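PDB 4OCI: calmodulin, putative from Entamoeba histolytica, which binds calcium through an EF-hand and takes part in initiating the phagocytosis of human erythrocytes by the parasite. Local coordinates for the calcium ion site. Sequence-based numbering; all coordinates share one arbitrary frame.

The calcium ion site. Residues 16-24, 27. With CA (calcium ion), chain B.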
loop_
_atom_site.group_PDB
_atom_site.type_symbol
_atom_site.label_atom_id
_atom_site.label_comp_id
_atom_site.label_asym_id
_atom_site.label_seq_id
_atom_site.Cartn_x
_atom_site.Cartn_y
_atom_site.Cartn_z
ATOM N N ASP A 16 6.054 14.111 -10.155
ATOM C CA ASP A 16 4.694 14.074 -10.674
ATOM C C ASP A 16 4.822 13.893 -12.176
ATOM O O ASP A 16 4.987 14.860 -12.926
ATOM C CB ASP A 16 3.960 15.377 -10.321
ATOM C CG ASP A 16 2.735 15.646 -11.194
ATOM O OD1 ASP A 16 2.005 14.692 -11.510
ATOM O OD2 ASP A 16 2.442 16.825 -11.473
ATOM N N GLY A 17 4.677 12.660 -12.640
ATOM C CA GLY A 17 5.131 12.355 -14.011
ATOM C C GLY A 17 4.226 12.880 -15.084
ATOM O O GLY A 17 4.678 13.152 -16.204
ATOM N N ASP A 18 2.960 13.098 -14.766
ATOM C CA ASP A 18 2.062 13.537 -15.780
ATOM C C ASP A 18 1.718 15.056 -15.717
ATOM O O ASP A 18 0.799 15.500 -16.382
ATOM C CB ASP A 18 0.814 12.671 -15.763
ATOM C CG ASP A 18 -0.009 12.872 -14.478
ATOM O OD1 ASP A 18 0.449 13.543 -13.542
ATOM O OD2 ASP A 18 -1.134 12.368 -14.399
ATOM N N GLY A 19 2.437 15.827 -14.904
ATOM C CA GLY A 19 2.253 17.291 -14.830
ATOM C C GLY A 19 0.911 17.814 -14.358
ATOM O O GLY A 19 0.560 18.953 -14.681
ATOM N N ASP A 20 0.142 17.041 -13.577
ATOM C CA ASP A 20 -1.160 17.516 -13.112
ATOM C C ASP A 20 -1.165 18.057 -11.709
ATOM O O ASP A 20 -2.219 18.465 -11.236
ATOM C CB ASP A 20 -2.263 16.465 -13.296
ATOM C CG ASP A 20 -2.042 15.178 -12.413
ATOM O OD1 ASP A 20 -0.952 15.043 -11.804
ATOM O OD2 ASP A 20 -2.931 14.284 -12.385
ATOM N N GLY A 21 -0.020 18.070 -11.033
ATOM C CA GLY A 21 0.072 18.497 -9.599
ATOM C C GLY A 21 -0.317 17.441 -8.533
ATOM O O GLY A 21 -0.596 17.802 -7.362
ATOM N N TYR A 22 -0.359 16.162 -8.902
ATOM C CA TYR A 22 -0.778 15.066 -8.027
ATOM C C TYR A 22 0.167 13.941 -8.177
ATOM O O TYR A 22 0.438 13.574 -9.274
ATOM C CB TYR A 22 -2.195 14.523 -8.378
ATOM C CG TYR A 22 -3.224 15.602 -8.035
ATOM C CD1 TYR A 22 -3.693 15.774 -6.727
ATOM C CD2 TYR A 22 -3.684 16.495 -9.035
ATOM C CE1 TYR A 22 -4.615 16.769 -6.407
ATOM C CE2 TYR A 22 -4.570 17.529 -8.712
ATOM C CZ TYR A 22 -5.024 17.645 -7.409
ATOM O OH TYR A 22 -5.902 18.633 -7.107
ATOM N N LEU A 23 0.564 13.292 -7.077
ATOM C CA LEU A 23 1.330 12.067 -7.173
ATOM C C LEU A 23 0.469 10.823 -7.178
ATOM O O LEU A 23 -0.529 10.771 -6.416
ATOM C CB LEU A 23 2.310 11.989 -5.972
ATOM C CG LEU A 23 3.312 13.121 -5.859
ATOM C CD1 LEU A 23 4.188 12.796 -4.688
ATOM C CD2 LEU A 23 4.125 13.197 -7.194
ATOM N N THR A 24 0.825 9.850 -8.031
ATOM C CA THR A 24 0.286 8.475 -7.907
ATOM C C THR A 24 0.878 7.791 -6.670
ATOM O O THR A 24 1.775 8.321 -6.051
ATOM C CB THR A 24 0.593 7.614 -9.084
ATOM O OG1 THR A 24 2.007 7.458 -9.175
ATOM C CG2 THR A 24 0.039 8.220 -10.394
ATOM N N GLU A 27 4.668 7.018 -7.358
ATOM C CA GLU A 27 5.459 8.250 -7.282
ATOM C C GLU A 27 5.645 8.730 -5.860
ATOM O O GLU A 27 6.738 9.190 -5.516
ATOM C CB GLU A 27 4.838 9.391 -8.106
ATOM C CG GLU A 27 4.905 9.071 -9.641
ATOM C CD GLU A 27 3.956 9.927 -10.504
ATOM O OE1 GLU A 27 3.074 10.630 -9.918
ATOM O OE2 GLU A 27 4.081 9.882 -11.794
HETATM CA CA CA B . 0.417 13.445 -11.444
HETATM O O HOH W 1 -1.321 12.292 -11.545
HETATM O O HOH W 2 1.449 11.660 -11.758
#
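This is a genuine EF-hand calcium site, structural and probably regulatory rather than catalytic or adventitious: residues 16-27 form a twelve-residue EF-hand loop of canonical sequence, and helices 9-15 and 25-34 flank it. Asp16, Asp18 and Asp20 each reach the ion with OD1, and the backbone carbonyl oxygen of Tyr22 and two waters bring the observed shell to a near octahedron. Asp16 OD1 sits 2.0 Å from CA, on a side chain whose CG lies anti to the backbone N (chi1 160°). Its other carboxylate oxygen turns back into the loop, where Gly21 N donates to Asp16 OD2 at 2.8 Å from above the carboxylate plane. Together with the calcium bond at OD1, it fixes the rotation of the Asp16 carboxylate. Asp18 and Asp20 take a different, more crowded position, CG between the backbone N and the carbonyl carbon (chi1 67° and 65°), which swings both carboxylates inward alongside each other. Water 1 bridges their outer oxygens, lying 2.7 Å from Asp20 OD2. Tyr22 turns its phenol ring away from the ion, with the carboxylate carbon of Asp20 at the ring edge.

Glu27, at the loop's last position, stands back: its OE1 is 4.2 Å from CA and acts through water 2, which lies 2.7 Å from Glu27 OE1. Thr24 N donates to Glu27 OE1 at 3.0 Å, while Gly17 N holds OE2, so both carboxylate oxygens are tied to the loop. Direct two-oxygen coordination by the last glutamate, usual in a calcium-loaded EF-hand, is replaced here by a water-mediated link. The site orders the loop between the two helices around the ion, with helix 25-34 joined to it through Glu27 and water 2, and the indirect Glu27 link may limit how far binding draws helix 25-34 towards the ion.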